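Local coordinates for protein aminotransferase (Neisseria meningitidis Z2491, PDB 3JTX) that probably transfers amino groups between amino acids and keto acids, using pyridoxal phosphate held on a lysine as a Schiff base, at residues 77-89 against 211-225. Residues are numbered along the deposited sequence; the frame is centred on the assembly and turned at random. Where two conformers were deposited one is given.
Sequences NWLKRRYDGLTVD and SEIYFDGNKPLGCLQ. With GOL (glycerol), chain E.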
# COMPACT_ATOMS: atom_id res chain seq x y z
N ASN A 77 -13.56 20.10 -0.27
CA ASN A 77 -14.96 20.51 -0.29
C ASN A 77 -15.78 19.80 0.77
O ASN A 77 -16.59 20.43 1.46
CB ASN A 77 -15.58 20.27 -1.66
CG ASN A 77 -15.02 21.17 -2.75
OD1 ASN A 77 -14.41 22.20 -2.46
ND2 ASN A 77 -15.21 20.78 -4.00
N TRP A 78 -15.58 18.49 0.91
CA TRP A 78 -16.23 17.71 1.96
C TRP A 78 -15.92 18.24 3.37
O TRP A 78 -16.83 18.39 4.20
CB TRP A 78 -15.85 16.22 1.89
CG TRP A 78 -16.51 15.44 2.98
CD1 TRP A 78 -17.81 15.02 3.02
CD2 TRP A 78 -15.91 15.02 4.21
NE1 TRP A 78 -18.06 14.36 4.19
CE2 TRP A 78 -16.91 14.34 4.94
CE3 TRP A 78 -14.64 15.14 4.76
CZ2 TRP A 78 -16.67 13.79 6.21
CZ3 TRP A 78 -14.39 14.59 6.01
CH2 TRP A 78 -15.40 13.92 6.72
N LEU A 79 -14.65 18.52 3.63
CA LEU A 79 -14.22 19.06 4.93
C LEU A 79 -14.92 20.39 5.26
O LEU A 79 -15.29 20.63 6.41
CB LEU A 79 -12.69 19.28 4.96
CG LEU A 79 -11.80 18.03 5.04
CD1 LEU A 79 -10.37 18.39 4.69
CD2 LEU A 79 -11.86 17.36 6.43
N LYS A 80 -15.04 21.26 4.27
CA LYS A 80 -15.70 22.55 4.46
C LYS A 80 -17.18 22.38 4.80
O LYS A 80 -17.71 23.09 5.67
CB LYS A 80 -15.57 23.44 3.22
CG LYS A 80 -15.94 24.89 3.51
CD LYS A 80 -15.60 25.84 2.37
CE LYS A 80 -16.03 27.26 2.74
NZ LYS A 80 -16.01 28.18 1.56
N ARG A 81 -17.84 21.44 4.12
CA ARG A 81 -19.24 21.13 4.40
C ARG A 81 -19.41 20.51 5.78
O ARG A 81 -20.35 20.82 6.50
CB ARG A 81 -19.81 20.17 3.36
CG ARG A 81 -20.03 20.80 1.98
CD ARG A 81 -20.99 19.98 1.11
NE ARG A 81 -20.68 18.55 1.07
CZ ARG A 81 -19.73 17.99 0.32
NH1 ARG A 81 -18.98 18.75 -0.48
NH2 ARG A 81 -19.54 16.68 0.35
N ARG A 82 -18.50 19.61 6.13
CA ARG A 82 -18.66 18.77 7.31
C ARG A 82 -18.29 19.49 8.60
O ARG A 82 -18.92 19.23 9.65
CB ARG A 82 -17.82 17.49 7.15
CG ARG A 82 -17.71 16.62 8.41
CD ARG A 82 -19.06 16.08 8.87
NE ARG A 82 -18.89 15.21 10.03
CZ ARG A 82 -18.70 15.64 11.27
NH1 ARG A 82 -18.73 16.93 11.55
NH2 ARG A 82 -18.52 14.75 12.25
N TYR A 83 -17.29 20.37 8.53
CA TYR A 83 -16.75 21.06 9.70
C TYR A 83 -17.00 22.58 9.64
O TYR A 83 -16.11 23.39 9.92
CB TYR A 83 -15.27 20.71 9.89
CG TYR A 83 -15.09 19.22 10.10
CD1 TYR A 83 -15.49 18.61 11.29
CD2 TYR A 83 -14.57 18.42 9.10
CE1 TYR A 83 -15.34 17.23 11.48
CE2 TYR A 83 -14.42 17.06 9.27
CZ TYR A 83 -14.81 16.46 10.46
OH TYR A 83 -14.67 15.09 10.59
N ASP A 84 -18.23 22.92 9.25
CA ASP A 84 -18.77 24.27 9.37
C ASP A 84 -17.84 25.34 8.83
O ASP A 84 -17.54 26.32 9.52
CB ASP A 84 -19.11 24.54 10.84
CG ASP A 84 -20.02 25.75 11.01
OD1 ASP A 84 -20.81 26.04 10.08
OD2 ASP A 84 -19.93 26.41 12.06
N GLY A 85 -17.38 25.16 7.59
CA GLY A 85 -16.56 26.14 6.89
C GLY A 85 -15.05 25.97 6.98
O GLY A 85 -14.31 26.77 6.44
N LEU A 86 -14.59 24.90 7.64
CA LEU A 86 -13.17 24.58 7.69
C LEU A 86 -12.56 24.64 6.30
O LEU A 86 -13.03 23.97 5.39
CB LEU A 86 -12.97 23.17 8.28
CG LEU A 86 -11.53 22.77 8.62
CD1 LEU A 86 -11.03 23.53 9.86
CD2 LEU A 86 -11.47 21.29 8.85
N THR A 87 -11.52 25.47 6.14
CA THR A 87 -10.83 25.64 4.87
C THR A 87 -9.46 24.97 4.91
O THR A 87 -8.56 25.40 5.65
CB THR A 87 -10.67 27.12 4.51
OG1 THR A 87 -9.94 27.79 5.54
CG2 THR A 87 -12.04 27.78 4.36
N VAL A 88 -9.31 23.92 4.12
CA VAL A 88 -8.10 23.11 4.03
C VAL A 88 -7.66 23.12 2.57
O VAL A 88 -8.47 22.91 1.67
CB VAL A 88 -8.39 21.66 4.52
CG1 VAL A 88 -7.20 20.72 4.29
CG2 VAL A 88 -8.82 21.67 5.99
N ASP A 89 -6.39 23.38 2.32
CA ASP A 89 -5.91 23.64 0.95
C ASP A 89 -5.65 22.32 0.22
O ASP A 89 -4.77 21.58 0.60
CB ASP A 89 -4.64 24.51 1.02
CG ASP A 89 -4.13 24.95 -0.35
OD1 ASP A 89 -4.50 24.35 -1.39
OD2 ASP A 89 -3.35 25.92 -0.38
N SER A 211 -16.25 9.29 12.02
CA SER A 211 -16.81 10.65 12.13
C SER A 211 -18.26 10.79 11.65
O SER A 211 -18.98 11.70 12.11
CB SER A 211 -15.96 11.67 11.35
OG SER A 211 -16.09 11.47 9.96
N GLU A 212 -18.69 9.93 10.73
CA GLU A 212 -20.03 10.04 10.14
C GLU A 212 -21.06 9.12 10.75
O GLU A 212 -22.22 9.17 10.36
CB GLU A 212 -19.98 9.81 8.62
CG GLU A 212 -19.00 10.72 7.91
CD GLU A 212 -19.20 12.15 8.33
OE1 GLU A 212 -20.26 12.70 7.99
OE2 GLU A 212 -18.34 12.69 9.06
N ILE A 213 -20.66 8.27 11.69
CA ILE A 213 -21.60 7.38 12.36
C ILE A 213 -21.96 8.01 13.71
O ILE A 213 -21.22 7.86 14.70
CB ILE A 213 -21.04 5.94 12.53
CG1 ILE A 213 -20.45 5.41 11.20
CG2 ILE A 213 -22.12 5.03 13.05
CD1 ILE A 213 -21.39 5.43 10.02
N TYR A 214 -23.08 8.74 13.72
CA TYR A 214 -23.52 9.51 14.88
C TYR A 214 -25.04 9.62 14.92
O TYR A 214 -25.72 9.20 13.99
CB TYR A 214 -22.88 10.91 14.90
CG TYR A 214 -23.20 11.80 13.69
CD1 TYR A 214 -24.38 12.52 13.62
CD2 TYR A 214 -22.29 11.93 12.65
CE1 TYR A 214 -24.67 13.33 12.52
CE2 TYR A 214 -22.57 12.73 11.54
CZ TYR A 214 -23.77 13.44 11.48
OH TYR A 214 -24.07 14.25 10.40
N PHE A 215 -25.56 10.21 15.99
CA PHE A 215 -26.98 10.21 16.29
C PHE A 215 -27.56 11.61 16.39
O PHE A 215 -26.85 12.57 16.70
CB PHE A 215 -27.22 9.43 17.60
CG PHE A 215 -26.42 8.17 17.67
CD1 PHE A 215 -26.69 7.12 16.80
CD2 PHE A 215 -25.35 8.05 18.55
CE1 PHE A 215 -25.92 5.97 16.81
CE2 PHE A 215 -24.58 6.90 18.56
CZ PHE A 215 -24.86 5.86 17.70
N ASP A 216 -28.85 11.71 16.08
CA ASP A 216 -29.67 12.87 16.46
C ASP A 216 -29.04 14.22 16.12
O ASP A 216 -29.14 15.16 16.90
CB ASP A 216 -29.97 12.79 17.98
CG ASP A 216 -30.85 11.59 18.36
OD1 ASP A 216 -31.96 11.48 17.78
OD2 ASP A 216 -30.47 10.77 19.24
N GLY A 217 -28.37 14.31 14.98
CA GLY A 217 -27.77 15.58 14.56
C GLY A 217 -26.51 16.05 15.31
O GLY A 217 -26.02 17.17 15.07
N ASN A 218 -25.98 15.21 16.21
CA ASN A 218 -24.84 15.59 17.04
C ASN A 218 -23.54 15.13 16.40
O ASN A 218 -23.01 14.06 16.74
CB ASN A 218 -24.99 15.01 18.45
CG ASN A 218 -26.14 15.62 19.22
OD1 ASN A 218 -26.41 16.81 19.10
ND2 ASN A 218 -26.81 14.81 20.02
N LYS A 219 -23.03 15.95 15.48
CA LYS A 219 -21.85 15.63 14.67
C LYS A 219 -20.58 15.66 15.52
O LYS A 219 -20.35 16.62 16.24
CB LYS A 219 -21.72 16.63 13.51
CG LYS A 219 -22.95 16.76 12.66
CD LYS A 219 -22.69 17.35 11.29
CE LYS A 219 -22.10 18.73 11.33
NZ LYS A 219 -22.31 19.46 10.04
N PRO A 220 -19.76 14.59 15.46
CA PRO A 220 -18.52 14.62 16.24
C PRO A 220 -17.55 15.71 15.82
O PRO A 220 -17.30 15.92 14.62
CB PRO A 220 -17.89 13.25 15.96
CG PRO A 220 -19.03 12.36 15.56
CD PRO A 220 -20.09 13.24 14.96
N LEU A 221 -17.01 16.40 16.82
CA LEU A 221 -15.90 17.30 16.65
C LEU A 221 -14.70 16.54 16.09
O LEU A 221 -14.41 15.40 16.49
CB LEU A 221 -15.55 17.91 18.02
CG LEU A 221 -14.36 18.86 18.20
CD1 LEU A 221 -14.55 20.18 17.41
CD2 LEU A 221 -14.16 19.17 19.70
N GLY A 222 -14.01 17.16 15.13
CA GLY A 222 -12.79 16.61 14.56
C GLY A 222 -11.57 17.42 15.00
O GLY A 222 -11.69 18.54 15.50
N CYS A 223 -10.40 16.81 14.85
CA CYS A 223 -9.13 17.41 15.27
C CYS A 223 -8.90 18.78 14.63
O CYS A 223 -8.59 19.76 15.30
CB CYS A 223 -7.97 16.47 14.93
SG CYS A 223 -6.30 17.14 15.23
N LEU A 224 -9.06 18.85 13.30
CA LEU A 224 -8.79 20.12 12.59
C LEU A 224 -9.79 21.21 12.97
O LEU A 224 -9.42 22.37 13.14
CB LEU A 224 -8.75 19.90 11.06
CG LEU A 224 -7.68 18.94 10.53
CD1 LEU A 224 -7.59 18.99 8.99
CD2 LEU A 224 -6.30 19.24 11.16
N GLN A 225 -11.04 20.82 13.18
CA GLN A 225 -12.07 21.75 13.65
C GLN A 225 -11.78 22.23 15.08
O GLN A 225 -12.00 23.38 15.40
CB GLN A 225 -13.44 21.06 13.60
CG GLN A 225 -14.60 21.90 14.14
CD GLN A 225 -15.94 21.22 13.95
OE1 GLN A 225 -16.07 20.01 14.17
NE2 GLN A 225 -16.95 21.99 13.52
C1 GOL E . -22.91 18.05 4.36
O1 GOL E . -22.33 17.73 3.11
C2 GOL E . -22.32 17.18 5.46
O2 GOL E . -20.95 16.92 5.21
C3 GOL E . -22.53 17.88 6.79
O3 GOL E . -22.02 17.18 7.90
O HOH W 1 -20.30 12.73 5.27
O HOH W 2 -20.80 21.56 9.32
O HOH W 3 -18.56 18.72 13.82
O HOH W 4 -19.57 20.76 12.13
O HOH W 5 -15.08 14.34 13.10
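R82 reaches from the last turn of helix 69-82 into segment 211-225 and ties it down with three bonds. This is the large, PLP-binding domain of a class I/II aminotransferase, and the chain runs on into helix 223-229. R82 NE meets E212 OE2 at 2.8 Å in a salt bridge, on the syn lone pair. S211 OG takes the anti lone pair of the same oxygen, so OE2 is gripped by two donors. R82 NH2 donates to P220 O at 2.9 Å, in the carbonyl plane on a lone pair. The same R82 NH2 meets S211 O at 3.1 Å from above the carbonyl plane. A bend at chi2 (63°) turns the R82 chain toward these partners. The three bonds hold the guanidinium against rotation. K219 CB lies over one of its faces, and Y83 CE1 lies over a face, offset toward the rim.

Water adds further links. One water joins W78 NE1 to E212 OE1. Another accepts from R82 NH1 and donates to P220 O and Q225 OE1. K219 NZ makes a weak bond to R82 O and a second bond to glycerol O3. R81 NE holds the same glycerol through O1; the glycerol probably comes from the crystallisation liquor.

Packing follows outward. The W78 ring turns its edge to the E212 carboxylate, with planes 79° apart, and also meets the W290 ring. Q225 crosses Y83 at about a right angle, and its OE1 sits at the ring edge, 3.3 Å from Y83 CD1. L86, at the end of the turn from Y83 to L86, and V88 after it meet L224 on helix 223-229. L86 CD2 rests 3.8 Å from L224 CB.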